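Local atomic coordinates of insecticidal crystal protein Cry7Cal (Bacillus thuringiensis, PDB entry 5ZI1), a protein that acts as an insecticidal toxin active against the locust Locusta migratoria manilensis, and probably binds a receptor on its target. Residues M25-H30 with M243-L249; F40-L44 with L90-T94; G291-W295 with A473-T479; T368-V373 with T442-P448. All coordinates share one frame; numbering follows the deposited sequence.

Contact 1: residues M25-H30 with M243-L249; sequences MGFAGH and METVTEL
Ala-28 O accepts the backbone N-H of Thr-245 over 2.9 Å, nearly straight at 166° although the donor stands above the carbonyl plane. This bond fixes the tight part of the contact, where the type II turn from Phe-27 to His-30, just past helix 13-26 of the N-terminal helical domain, presses on strand 245-246. Gly-29 takes the third position of the turn with positive phi (92°), and its bare CA comes 3.5 Å from Met-243 O as a C-H...O contact. One water bridges the two backbones: it donates to Met-25 O and Thr-245 O and accepts from Thr-247 N at 2.7 Å; its spacing to Thr-247 OG1 is too short to be trusted. Beyond it, the bend of Met-25 at chi3 directs CE to 3.1 Å from Thr-247 OG1, and Met-25 SD lies 3.9 Å from Leu-249 CD1.

The other end is the solvent side, close but without a hydrogen bond. Here Glu-244 and His-30 are partly exposed and Met-243 is exposed. Glu-244 CG sits 3.5 Å from the centroid of the His-30 ring, squarely over its face, with the carboxylate stacked at 24° to the ring. Strand 245-246 pairs in parallel with strand 468-472, so the turn rests on a strand that is itself part of the C-terminal domain's sheet. The chemistry implies that one main-chain bond and the water hold the inner part, whereas Glu-244 meets His-30 by stacking, its NE2-OE2 approach being too poorly angled for a hydrogen bond.

Contact 2: residues F40-L44 with L90-T94; sequences FTEVL and LEGYT
This is an apolar, antiparallel helix-helix contact inside the helical bundle of the N-terminal domain, the part that forms pores in delta endotoxins as a family. The evidence is geometric: helices 33-47 and 73-101, measured on the short segments, run at 161° with their axes 10.6 Å apart, and what meets between them is carbon. Phe-40 carries most of it. Its ring offers a face to the edge of the Tyr-93 ring in an offset edge-to-face pair, centroids 5.6 Å apart and planes at 65°, while Phe-40 CE1 lies 3.9 Å from Leu-90 CD2. With CG anti to the backbone N (chi1 169°), Tyr-93 carries its ring edge to that face, CE2 coming 3.8 Å from Phe-40 CE2. The Tyr-93 hydroxyl is satisfied farther on by Asn-157 of helix 141-165, which also packs on Phe-40.

One turn along, Leu-44 sends CD2 to within 3.6 Å of Leu-90 CB and meets Thr-94 tip to tip through CD1. Thr-94 touches both Leu-44 and Phe-40. Its polar branch is turned back to its own helix, where OG1 bonds Glu-91 O at 2.9 Å; the methyl CG2 is what faces the partner, 3.3 Å from Phe-40 CB.

Contact 3: residues G291-W295 with A473-T479; sequences GLFQW and AVKAFET
Phe-293 N gives its hydrogen to Val-474 O at 2.9 Å with an angle of 169°, the one hydrogen bond between 291-295 and 473-479. The donor stands 39° out of the carbonyl plane, and Leu-292 CA adds a closest approach of 3.4 Å to the same Val-474 O. Here the beta-prism domain (domain II), at the start of strand 294-306, meets the C-terminal beta-sandwich domain at the 3-10 turn that follows strand 468-472.

Leu-292 is the main apolar piece. Both its CD1 and its CD2 come 3.9 Å from Thr-479 CG2 as the two side chains slide past each other, and CD2 of Leu-292 also lies 4.1 Å from Ala-476 CB. CD1 further touches the peptide joining Phe-477 to Glu-478, two residues that both face Arg-511 in a classic beta bulge.

Phe-293 points CB at the partner, but with CG anti to the backbone N (chi1 -176°) its ring leads off, edge-on to the face of the Trp-295 indole. Lys-475 coils, its four torsions all turning the same way, bringing CD to 4.3 Å from Phe-293 CB and CE to the rim of Trp-295. Its NZ is then held by a salt bridge to Glu-248 and by hydrogen bonds to Arg-458 O and Asn-461 OD1. Phe-293 and Trp-295 thus meet the carbon part of the lysine, while its charge is probably balanced by Glu-248 and further solvated by the two neutral oxygens.

Contact 4: residues T368-V373 with T442-P448; sequences TWYQAV and TGSGTIP
Main-chain hydrogen bonds come first: Ser-444 N to Trp-369 O at 3.1 Å, and Gln-371 N to Ser-444 O at 2.9 Å, the latter lying in the carbonyl plane. Ser-444 thus uses both its N-H and its C=O on residues flanking Tyr-370, and since the nearest residues advance together (369 with 443, 371 with 445) this is a single parallel bridge. C-H...O contacts reinforce it. Gly-443 CA approaches Trp-369 O and Gly-445 CA approaches Gln-371 O, each at 3.2 Å; both glycines have positive phi, and having no side chain, they let the two backbones come this close.

The setting is the beta-prism domain. Strand 369-382 belongs to a four-stranded antiparallel sheet of order 3-2-1-4, the Greek key arrangement known from this domain, and 442-448 is the run leading from strand 430-437 into strand 448-454.

Two waters bridge the segments. One donates to Trp-369 O and Thr-442 O and accepts from Gln-371 NE2 at 2.7 Å; the other donates to Gln-371 O and Thr-446 O. Gln-371 bends at chi2 (-78°), which places NE2 over one face of the Trp-369 indole, offset toward the rim. NE2 and Trp-369 NE1 are both donors and form no hydrogen bond; NE2 donates to the water instead.

Apolar groups fill the sides. Gln-371 CB lies 3.7 Å from Ile-447 CG1. Trp-369 CE3 meets Thr-442 CG2 at 3.6 Å, the two side chains crossing at about a right angle. Val-373 CG2 and Pro-448 CD meet tip to tip at 3.5 Å, tighter than usual for carbons.

Together the contacts sample all three domains of the toxin. Contact 2 lies within the N-terminal helical bundle and, along the chain, is nested inside the loop closed by contact 1; their centres are about 20 Å apart, and helices 13-26 and 33-47 lead from one to the other. Contact 4, wholly inside the beta-prism domain, is nested in turn within the loop closed by contact 3, about 33 Å away between centres. Contacts 1 and 3 sit at domain junctions and touch directly, through the salt bridge of Glu-248 OE1 with Lys-475 NZ at 2.7 Å, so the two junctions are joined at this point. Contacts 2 and 4, about 52 Å apart between centres, lie within separate domains.

Contact 1: residues M25-H30 with M243-L249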
loop_
_atom_site.group_PDB
_atom_site.type_symbol
_atom_site.label_atom_id
_atom_site.label_comp_id
_atom_site.label_asym_id
_atom_site.label_seq_id
_atom_site.Cartn_x
_atom_site.Cartn_y
_atom_site.Cartn_z
ATOM N N MET A 25 -2.578 10.142 -5.264
ATOM C CA MET A 25 -3.451 9.180 -5.932
ATOM C C MET A 25 -4.689 9.867 -6.503
ATOM O O MET A 25 -5.164 9.511 -7.591
ATOM C CB MET A 25 -3.872 8.067 -4.967
ATOM C CG MET A 25 -2.740 7.264 -4.379
ATOM S SD MET A 25 -3.313 5.727 -3.608
ATOM C CE MET A 25 -4.101 4.889 -4.969
ATOM N N GLY A 26 -5.234 10.847 -5.778
ATOM C CA GLY A 26 -6.430 11.510 -6.252
ATOM C C GLY A 26 -6.181 12.312 -7.507
ATOM O O GLY A 26 -7.068 12.451 -8.348
ATOM N N PHE A 27 -4.975 12.844 -7.656
ATOM C CA PHE A 27 -4.609 13.651 -8.806
ATOM C C PHE A 27 -3.814 12.850 -9.844
ATOM O O PHE A 27 -3.202 13.437 -10.741
ATOM C CB PHE A 27 -3.823 14.879 -8.320
ATOM C CG PHE A 27 -3.634 15.961 -9.363
ATOM C CD1 PHE A 27 -4.585 16.955 -9.535
ATOM C CD2 PHE A 27 -2.480 16.008 -10.151
ATOM C CE1 PHE A 27 -4.395 17.957 -10.484
ATOM C CE2 PHE A 27 -2.292 16.997 -11.100
ATOM C CZ PHE A 27 -3.248 17.976 -11.268
ATOM N N ALA A 28 -3.814 11.522 -9.756
ATOM C CA ALA A 28 -2.972 10.732 -10.641
ATOM C C ALA A 28 -3.453 10.890 -12.077
ATOM O O ALA A 28 -4.635 10.663 -12.372
ATOM C CB ALA A 28 -2.984 9.264 -10.229
ATOM N N GLY A 29 -2.540 11.306 -12.964
ATOM C CA GLY A 29 -2.816 11.424 -14.376
ATOM C C GLY A 29 -3.294 12.792 -14.827
ATOM O O GLY A 29 -3.194 13.098 -16.023
ATOM N N HIS A 30 -3.813 13.619 -13.910
ATOM C CA HIS A 30 -4.276 14.956 -14.271
ATOM C C HIS A 30 -3.137 15.788 -14.862
ATOM O O HIS A 30 -1.956 15.585 -14.554
ATOM C CB HIS A 30 -4.831 15.701 -13.053
ATOM C CG HIS A 30 -6.116 15.160 -12.499
ATOM N ND1 HIS A 30 -6.168 14.046 -11.686
ATOM C CD2 HIS A 30 -7.384 15.639 -12.557
ATOM C CE1 HIS A 30 -7.417 13.834 -11.304
ATOM N NE2 HIS A 30 -8.175 14.787 -11.817
ATOM N N MET A 243 -4.033 10.876 -19.338
ATOM C CA MET A 243 -5.240 11.349 -18.671
ATOM C C MET A 243 -5.376 10.707 -17.297
ATOM O O MET A 243 -4.594 9.831 -16.905
ATOM C CB MET A 243 -6.488 11.098 -19.527
ATOM C CG MET A 243 -6.868 9.643 -19.720
ATOM S SD MET A 243 -7.800 9.420 -21.266
ATOM C CE MET A 243 -8.538 11.042 -21.502
ATOM N N GLU A 244 -6.379 11.188 -16.561
ATOM C CA GLU A 244 -6.624 10.750 -15.195
ATOM C C GLU A 244 -6.661 9.234 -15.109
ATOM O O GLU A 244 -7.259 8.561 -15.949
ATOM C CB GLU A 244 -7.928 11.355 -14.688
ATOM C CG GLU A 244 -7.928 12.870 -14.786
ATOM C CD GLU A 244 -9.268 13.478 -14.418
ATOM O OE1 GLU A 244 -10.138 12.723 -13.928
ATOM O OE2 GLU A 244 -9.447 14.707 -14.614
ATOM N N THR A 245 -5.972 8.709 -14.102
ATOM C CA THR A 245 -5.697 7.288 -13.955
ATOM C C THR A 245 -6.120 6.906 -12.553
ATOM O O THR A 245 -5.778 7.607 -11.600
ATOM C CB THR A 245 -4.198 6.988 -14.147
ATOM O OG1 THR A 245 -3.747 7.512 -15.407
ATOM C CG2 THR A 245 -3.936 5.492 -14.092
ATOM N N VAL A 246 -6.850 5.808 -12.422
ATOM C CA VAL A 246 -7.395 5.386 -11.139
ATOM C C VAL A 246 -6.627 4.154 -10.680
ATOM O O VAL A 246 -6.612 3.126 -11.373
ATOM C CB VAL A 246 -8.903 5.107 -11.224
ATOM C CG1 VAL A 246 -9.405 4.564 -9.888
ATOM C CG2 VAL A 246 -9.636 6.376 -11.598
ATOM N N THR A 247 -6.015 4.244 -9.503
ATOM C CA THR A 247 -5.147 3.187 -9.014
ATOM C C THR A 247 -5.576 2.696 -7.638
ATOM O O THR A 247 -6.310 3.373 -6.898
ATOM C CB THR A 247 -3.720 3.685 -8.965
ATOM O OG1 THR A 247 -3.674 4.794 -8.062
ATOM C CG2 THR A 247 -3.311 4.173 -10.346
ATOM N N GLU A 248 -5.110 1.488 -7.301
ATOM C CA GLU A 248 -5.434 0.856 -6.028
ATOM C C GLU A 248 -4.174 0.265 -5.410
ATOM O O GLU A 248 -3.328 -0.277 -6.124
ATOM C CB GLU A 248 -6.478 -0.258 -6.193
ATOM C CG GLU A 248 -7.616 0.054 -7.152
ATOM C CD GLU A 248 -8.733 -0.999 -7.074
ATOM O OE1 GLU A 248 -8.408 -2.218 -7.091
ATOM O OE2 GLU A 248 -9.928 -0.606 -6.972
ATOM N N LEU A 249 -4.076 0.360 -4.078
ATOM C CA LEU A 249 -3.039 -0.291 -3.282
ATOM C C LEU A 249 -3.635 -1.542 -2.645
ATOM O O LEU A 249 -4.406 -1.443 -1.687
ATOM C CB LEU A 249 -2.532 0.643 -2.187
ATOM C CG LEU A 249 -2.036 2.020 -2.580
ATOM C CD1 LEU A 249 -1.935 2.911 -1.343
ATOM C CD2 LEU A 249 -0.681 1.902 -3.301
HETATM O O HOH W 1 -5.180 6.653 -8.753
#

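Contact 2: residues F40-L44 with L90-T94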
loop_
_atom_site.group_PDB
_atom_site.type_symbol
_atom_site.label_atom_id
_atom_site.label_comp_id
_atom_site.label_asym_id
_atom_site.label_seq_id
_atom_site.Cartn_x
_atom_site.Cartn_y
_atom_site.Cartn_z
ATOM N N PHE A 40 0.039 21.562 -6.137
ATOM C CA PHE A 40 1.268 22.087 -5.555
ATOM C C PHE A 40 0.988 22.797 -4.232
ATOM O O PHE A 40 1.589 22.474 -3.203
ATOM C CB PHE A 40 1.953 23.030 -6.536
ATOM C CG PHE A 40 2.953 22.359 -7.455
ATOM C CD1 PHE A 40 4.158 21.876 -6.963
ATOM C CD2 PHE A 40 2.698 22.253 -8.824
ATOM C CE1 PHE A 40 5.078 21.272 -7.813
ATOM C CE2 PHE A 40 3.609 21.661 -9.688
ATOM C CZ PHE A 40 4.804 21.170 -9.189
ATOM N N THR A 41 0.069 23.771 -4.239
ATOM C CA THR A 41 -0.250 24.503 -3.013
ATOM C C THR A 41 -0.733 23.567 -1.913
ATOM O O THR A 41 -0.323 23.691 -0.755
ATOM C CB THR A 41 -1.308 25.567 -3.284
ATOM O OG1 THR A 41 -2.488 24.928 -3.786
ATOM C CG2 THR A 41 -0.801 26.593 -4.296
ATOM N N GLU A 42 -1.596 22.614 -2.266
ATOM C CA GLU A 42 -2.005 21.574 -1.325
ATOM C C GLU A 42 -0.796 20.831 -0.766
ATOM O O GLU A 42 -0.675 20.632 0.451
ATOM C CB GLU A 42 -2.940 20.603 -2.045
ATOM C CG GLU A 42 -4.022 19.949 -1.221
ATOM C CD GLU A 42 -5.154 19.394 -2.097
ATOM O OE1 GLU A 42 -5.065 19.471 -3.349
ATOM O OE2 GLU A 42 -6.144 18.890 -1.532
ATOM N N VAL A 43 0.115 20.417 -1.655
ATOM C CA VAL A 43 1.227 19.551 -1.277
ATOM C C VAL A 43 2.246 20.312 -0.443
ATOM O O VAL A 43 2.841 19.757 0.492
ATOM C CB VAL A 43 1.867 18.931 -2.537
ATOM C CG1 VAL A 43 3.309 18.510 -2.285
ATOM C CG2 VAL A 43 1.060 17.729 -2.990
ATOM N N LEU A 44 2.467 21.587 -0.744
ATOM C CA LEU A 44 3.410 22.309 0.088
ATOM C C LEU A 44 2.867 22.520 1.492
ATOM O O LEU A 44 3.636 22.462 2.457
ATOM C CB LEU A 44 3.811 23.639 -0.543
ATOM C CG LEU A 44 4.457 23.583 -1.927
ATOM C CD1 LEU A 44 3.751 24.526 -2.854
ATOM C CD2 LEU A 44 5.920 23.932 -1.834
ATOM N N LEU A 90 10.117 25.438 -4.939
ATOM C CA LEU A 90 8.767 25.067 -5.349
ATOM C C LEU A 90 7.796 26.231 -5.185
ATOM O O LEU A 90 6.988 26.501 -6.081
ATOM C CB LEU A 90 8.290 23.856 -4.559
ATOM C CG LEU A 90 9.006 22.569 -4.952
ATOM C CD1 LEU A 90 8.720 21.484 -3.923
ATOM C CD2 LEU A 90 8.563 22.131 -6.345
ATOM N N GLU A 91 7.856 26.935 -4.051
ATOM C CA GLU A 91 7.004 28.110 -3.881
ATOM C C GLU A 91 7.185 29.066 -5.047
ATOM O O GLU A 91 6.209 29.483 -5.681
ATOM C CB GLU A 91 7.312 28.834 -2.568
ATOM C CG GLU A 91 6.891 28.110 -1.309
ATOM C CD GLU A 91 7.366 28.814 -0.017
ATOM O OE1 GLU A 91 7.895 29.955 -0.096
ATOM O OE2 GLU A 91 7.215 28.214 1.075
ATOM N N GLY A 92 8.438 29.401 -5.357
ATOM C CA GLY A 92 8.716 30.287 -6.476
ATOM C C GLY A 92 8.280 29.719 -7.811
ATOM O O GLY A 92 7.893 30.472 -8.711
ATOM N N TYR A 93 8.333 28.394 -7.968
ATOM C CA TYR A 93 7.892 27.810 -9.228
ATOM C C TYR A 93 6.369 27.884 -9.366
ATOM O O TYR A 93 5.854 28.328 -10.405
ATOM C CB TYR A 93 8.398 26.366 -9.367
ATOM C CG TYR A 93 7.743 25.638 -10.526
ATOM C CD1 TYR A 93 8.176 25.824 -11.838
ATOM C CD2 TYR A 93 6.657 24.795 -10.308
ATOM C CE1 TYR A 93 7.547 25.162 -12.901
ATOM C CE2 TYR A 93 6.039 24.134 -11.340
ATOM C CZ TYR A 93 6.470 24.314 -12.635
ATOM O OH TYR A 93 5.803 23.635 -13.642
ATOM N N THR A 94 5.627 27.449 -8.335
ATOM C CA THR A 94 4.164 27.510 -8.404
ATOM C C THR A 94 3.695 28.942 -8.624
ATOM O O THR A 94 2.798 29.202 -9.438
ATOM C CB THR A 94 3.534 26.946 -7.128
ATOM O OG1 THR A 94 3.872 27.792 -6.024
ATOM C CG2 THR A 94 4.059 25.572 -6.831
#

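Contact 3: residues G291-W295 with A473-T479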
loop_
_atom_site.group_PDB
_atom_site.type_symbol
_atom_site.label_atom_id
_atom_site.label_comp_id
_atom_site.label_asym_id
_atom_site.label_seq_id
_atom_site.Cartn_x
_atom_site.Cartn_y
_atom_site.Cartn_z
ATOM N N GLY A 291 -2.250 -13.477 -1.911
ATOM C CA GLY A 291 -3.277 -14.062 -2.746
ATOM C C GLY A 291 -4.029 -12.997 -3.516
ATOM O O GLY A 291 -3.706 -11.808 -3.461
ATOM N N LEU A 292 -5.047 -13.444 -4.247
ATOM C CA LEU A 292 -6.046 -12.531 -4.782
ATOM C C LEU A 292 -6.603 -11.659 -3.665
ATOM O O LEU A 292 -6.640 -12.057 -2.499
ATOM C CB LEU A 292 -7.156 -13.335 -5.450
ATOM C CG LEU A 292 -6.574 -14.286 -6.512
ATOM C CD1 LEU A 292 -7.641 -15.213 -7.059
ATOM C CD2 LEU A 292 -5.922 -13.480 -7.635
ATOM N N PHE A 293 -7.010 -10.443 -4.004
ATOM C CA PHE A 293 -7.434 -9.539 -2.948
ATOM C C PHE A 293 -8.707 -10.086 -2.286
ATOM O O PHE A 293 -9.570 -10.661 -2.956
ATOM C CB PHE A 293 -7.648 -8.137 -3.530
ATOM C CG PHE A 293 -7.997 -7.111 -2.497
ATOM C CD1 PHE A 293 -7.002 -6.364 -1.886
ATOM C CD2 PHE A 293 -9.330 -6.928 -2.092
ATOM C CE1 PHE A 293 -7.322 -5.412 -0.892
ATOM C CE2 PHE A 293 -9.661 -5.990 -1.100
ATOM C CZ PHE A 293 -8.662 -5.224 -0.511
ATOM N N GLN A 294 -8.823 -9.931 -0.961
ATOM C CA GLN A 294 -9.881 -10.592 -0.199
ATOM C C GLN A 294 -10.615 -9.615 0.705
ATOM O O GLN A 294 -9.996 -8.812 1.411
ATOM C CB GLN A 294 -9.337 -11.734 0.667
ATOM C CG GLN A 294 -8.726 -12.885 -0.082
ATOM C CD GLN A 294 -8.221 -13.980 0.854
ATOM O OE1 GLN A 294 -8.946 -14.908 1.176
ATOM N NE2 GLN A 294 -6.974 -13.873 1.285
ATOM N N TRP A 295 -11.941 -9.707 0.703
ATOM C CA TRP A 295 -12.805 -8.836 1.488
ATOM C C TRP A 295 -13.290 -9.611 2.702
ATOM O O TRP A 295 -13.782 -10.735 2.560
ATOM C CB TRP A 295 -13.988 -8.341 0.661
ATOM C CG TRP A 295 -13.534 -7.689 -0.597
ATOM C CD1 TRP A 295 -13.190 -8.307 -1.768
ATOM C CD2 TRP A 295 -13.315 -6.291 -0.799
ATOM N NE1 TRP A 295 -12.797 -7.372 -2.690
ATOM C CE2 TRP A 295 -12.860 -6.128 -2.120
ATOM C CE3 TRP A 295 -13.461 -5.162 0.012
ATOM C CZ2 TRP A 295 -12.555 -4.879 -2.655
ATOM C CZ3 TRP A 295 -13.175 -3.929 -0.514
ATOM C CH2 TRP A 295 -12.718 -3.792 -1.841
ATOM N N ALA A 473 -3.975 -7.211 -11.195
ATOM C CA ALA A 473 -4.311 -8.591 -11.506
ATOM C C ALA A 473 -4.889 -9.306 -10.290
ATOM O O ALA A 473 -5.742 -10.188 -10.437
ATOM C CB ALA A 473 -3.068 -9.318 -12.037
ATOM N N VAL A 474 -4.447 -8.944 -9.084
ATOM C CA VAL A 474 -4.968 -9.626 -7.908
ATOM C C VAL A 474 -6.423 -9.276 -7.623
ATOM O O VAL A 474 -7.048 -9.956 -6.812
ATOM C CB VAL A 474 -4.085 -9.367 -6.668
ATOM C CG1 VAL A 474 -2.716 -9.972 -6.882
ATOM C CG2 VAL A 474 -3.967 -7.892 -6.377
ATOM N N LYS A 475 -6.998 -8.269 -8.300
ATOM C CA LYS A 475 -8.440 -8.032 -8.214
ATOM C C LYS A 475 -9.262 -9.120 -8.905
ATOM O O LYS A 475 -10.495 -9.091 -8.808
ATOM C CB LYS A 475 -8.813 -6.665 -8.795
ATOM C CG LYS A 475 -8.241 -5.453 -8.038
ATOM C CD LYS A 475 -8.758 -5.390 -6.593
ATOM C CE LYS A 475 -10.274 -5.147 -6.516
ATOM N NZ LYS A 475 -10.684 -3.736 -6.856
ATOM N N ALA A 476 -8.618 -10.073 -9.582
ATOM C CA ALA A 476 -9.276 -11.281 -10.066
ATOM C C ALA A 476 -9.978 -12.018 -8.922
ATOM O O ALA A 476 -9.812 -11.696 -7.740
ATOM C CB ALA A 476 -8.263 -12.220 -10.715
ATOM N N PHE A 477 -10.767 -13.042 -9.291
ATOM C CA PHE A 477 -11.387 -13.930 -8.313
ATOM C C PHE A 477 -11.025 -15.392 -8.506
ATOM O O PHE A 477 -11.402 -16.221 -7.666
ATOM C CB PHE A 477 -12.920 -13.784 -8.323
ATOM C CG PHE A 477 -13.589 -14.394 -9.524
ATOM C CD1 PHE A 477 -13.977 -15.727 -9.521
ATOM C CD2 PHE A 477 -13.840 -13.627 -10.651
ATOM C CE1 PHE A 477 -14.584 -16.285 -10.622
ATOM C CE2 PHE A 477 -14.449 -14.179 -11.754
ATOM C CZ PHE A 477 -14.820 -15.511 -11.742
ATOM N N GLU A 478 -10.307 -15.734 -9.571
ATOM C CA GLU A 478 -9.862 -17.102 -9.785
ATOM C C GLU A 478 -8.632 -17.095 -10.688
ATOM O O GLU A 478 -8.496 -16.243 -11.571
ATOM C CB GLU A 478 -10.975 -17.952 -10.396
ATOM C CG GLU A 478 -10.626 -19.424 -10.583
ATOM C CD GLU A 478 -11.833 -20.244 -11.032
ATOM O OE1 GLU A 478 -12.936 -20.035 -10.475
ATOM O OE2 GLU A 478 -11.683 -21.087 -11.948
ATOM N N THR A 479 -7.734 -18.044 -10.432
ATOM C CA THR A 479 -6.555 -18.284 -11.248
ATOM C C THR A 479 -6.508 -19.765 -11.591
ATOM O O THR A 479 -7.195 -20.585 -10.973
ATOM C CB THR A 479 -5.245 -17.895 -10.538
ATOM O OG1 THR A 479 -4.993 -18.820 -9.476
ATOM C CG2 THR A 479 -5.311 -16.486 -9.968
#

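Contact 4: residues T368-V373 with T442-P448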
loop_
_atom_site.group_PDB
_atom_site.type_symbol
_atom_site.label_atom_id
_atom_site.label_comp_id
_atom_site.label_asym_id
_atom_site.label_seq_id
_atom_site.Cartn_x
_atom_site.Cartn_y
_atom_site.Cartn_z
ATOM N N THR A 368 0.383 -21.462 34.881
ATOM C CA THR A 368 0.515 -21.423 33.434
ATOM C C THR A 368 0.380 -19.973 32.996
ATOM O O THR A 368 0.156 -19.077 33.814
ATOM C CB THR A 368 -0.516 -22.316 32.741
ATOM O OG1 THR A 368 -0.217 -22.374 31.342
ATOM C CG2 THR A 368 -1.926 -21.775 32.936
ATOM N N TRP A 369 0.528 -19.734 31.692
ATOM C CA TRP A 369 0.658 -18.384 31.151
ATOM C C TRP A 369 -0.478 -18.153 30.160
ATOM O O TRP A 369 -0.474 -18.715 29.060
ATOM C CB TRP A 369 2.037 -18.217 30.515
ATOM C CG TRP A 369 2.435 -16.812 30.215
ATOM C CD1 TRP A 369 1.650 -15.703 30.296
ATOM C CD2 TRP A 369 3.729 -16.362 29.779
ATOM N NE1 TRP A 369 2.372 -14.587 29.937
ATOM C CE2 TRP A 369 3.650 -14.967 29.610
ATOM C CE3 TRP A 369 4.944 -17.004 29.511
ATOM C CZ2 TRP A 369 4.740 -14.202 29.182
ATOM C CZ3 TRP A 369 6.030 -16.238 29.097
ATOM C CH2 TRP A 369 5.920 -14.855 28.941
ATOM N N TYR A 370 -1.466 -17.357 30.560
ATOM C CA TYR A 370 -2.649 -17.074 29.760
ATOM C C TYR A 370 -2.506 -15.746 29.031
ATOM O O TYR A 370 -1.933 -14.788 29.555
ATOM C CB TYR A 370 -3.913 -17.023 30.636
ATOM C CG TYR A 370 -4.321 -18.354 31.236
ATOM C CD1 TYR A 370 -4.703 -19.412 30.422
ATOM C CD2 TYR A 370 -4.342 -18.546 32.621
ATOM C CE1 TYR A 370 -5.079 -20.626 30.956
ATOM C CE2 TYR A 370 -4.718 -19.750 33.166
ATOM C CZ TYR A 370 -5.090 -20.790 32.333
ATOM O OH TYR A 370 -5.471 -22.001 32.867
ATOM N N GLN A 371 -3.055 -15.682 27.819
ATOM C CA GLN A 371 -3.176 -14.428 27.087
ATOM C C GLN A 371 -4.648 -14.218 26.791
ATOM O O GLN A 371 -5.337 -15.153 26.363
ATOM C CB GLN A 371 -2.355 -14.444 25.794
ATOM C CG GLN A 371 -1.032 -15.133 25.933
ATOM C CD GLN A 371 0.026 -14.282 26.610
ATOM O OE1 GLN A 371 -0.096 -13.052 26.728
ATOM N NE2 GLN A 371 1.087 -14.934 27.048
ATOM N N ALA A 372 -5.137 -13.005 27.028
ATOM C CA ALA A 372 -6.572 -12.773 27.026
ATOM C C ALA A 372 -6.911 -11.532 26.218
ATOM O O ALA A 372 -6.285 -10.480 26.389
ATOM C CB ALA A 372 -7.101 -12.640 28.469
ATOM N N VAL A 373 -7.905 -11.663 25.346
ATOM C CA VAL A 373 -8.567 -10.524 24.718
ATOM C C VAL A 373 -10.055 -10.626 25.044
ATOM O O VAL A 373 -10.841 -11.146 24.235
ATOM C CB VAL A 373 -8.314 -10.491 23.202
ATOM C CG1 VAL A 373 -9.025 -9.296 22.592
ATOM C CG2 VAL A 373 -6.786 -10.456 22.907
ATOM N N THR A 442 4.439 -21.040 24.532
ATOM C CA THR A 442 3.950 -21.637 25.767
ATOM C C THR A 442 2.571 -21.085 26.130
ATOM O O THR A 442 2.174 -19.998 25.700
ATOM C CB THR A 442 4.936 -21.384 26.913
ATOM O OG1 THR A 442 4.708 -22.332 27.959
ATOM C CG2 THR A 442 4.762 -19.986 27.464
ATOM N N GLY A 443 1.844 -21.848 26.944
ATOM C CA GLY A 443 0.612 -21.340 27.508
ATOM C C GLY A 443 -0.640 -21.514 26.672
ATOM O O GLY A 443 -0.767 -22.469 25.900
ATOM N N SER A 444 -1.571 -20.572 26.827
ATOM C CA SER A 444 -2.951 -20.708 26.385
ATOM C C SER A 444 -3.494 -19.321 26.109
ATOM O O SER A 444 -3.044 -18.340 26.712
ATOM C CB SER A 444 -3.831 -21.390 27.451
ATOM O OG SER A 444 -4.428 -22.584 26.971
ATOM N N GLY A 445 -4.490 -19.254 25.222
ATOM C CA GLY A 445 -5.118 -17.999 24.844
ATOM C C GLY A 445 -4.575 -17.440 23.541
ATOM O O GLY A 445 -3.376 -17.534 23.291
ATOM N N THR A 446 -5.433 -16.862 22.701
ATOM C CA THR A 446 -5.010 -16.311 21.417
ATOM C C THR A 446 -4.480 -14.892 21.590
ATOM O O THR A 446 -5.155 -14.035 22.172
ATOM C CB THR A 446 -6.183 -16.292 20.428
ATOM O OG1 THR A 446 -6.681 -17.620 20.205
ATOM C CG2 THR A 446 -5.768 -15.669 19.111
ATOM N N ILE A 447 -3.285 -14.634 21.060
ATOM C CA ILE A 447 -2.837 -13.265 20.810
ATOM C C ILE A 447 -3.165 -12.923 19.360
ATOM O O ILE A 447 -2.415 -13.313 18.453
ATOM C CB ILE A 447 -1.336 -13.098 21.075
ATOM C CG1 ILE A 447 -0.984 -13.497 22.509
ATOM C CG2 ILE A 447 -0.915 -11.664 20.843
ATOM C CD1 ILE A 447 0.495 -13.396 22.778
ATOM N N PRO A 448 -4.255 -12.210 19.089
ATOM C CA PRO A 448 -4.652 -11.954 17.701
ATOM C C PRO A 448 -3.870 -10.805 17.086
ATOM O O PRO A 448 -3.300 -9.957 17.773
ATOM C CB PRO A 448 -6.134 -11.591 17.825
ATOM C CG PRO A 448 -6.395 -11.441 19.340
ATOM C CD PRO A 448 -5.096 -11.465 20.031
HETATM O O HOH W 2 0.839 -17.648 26.796
HETATM O O HOH W 3 -7.052 -14.831 24.356
#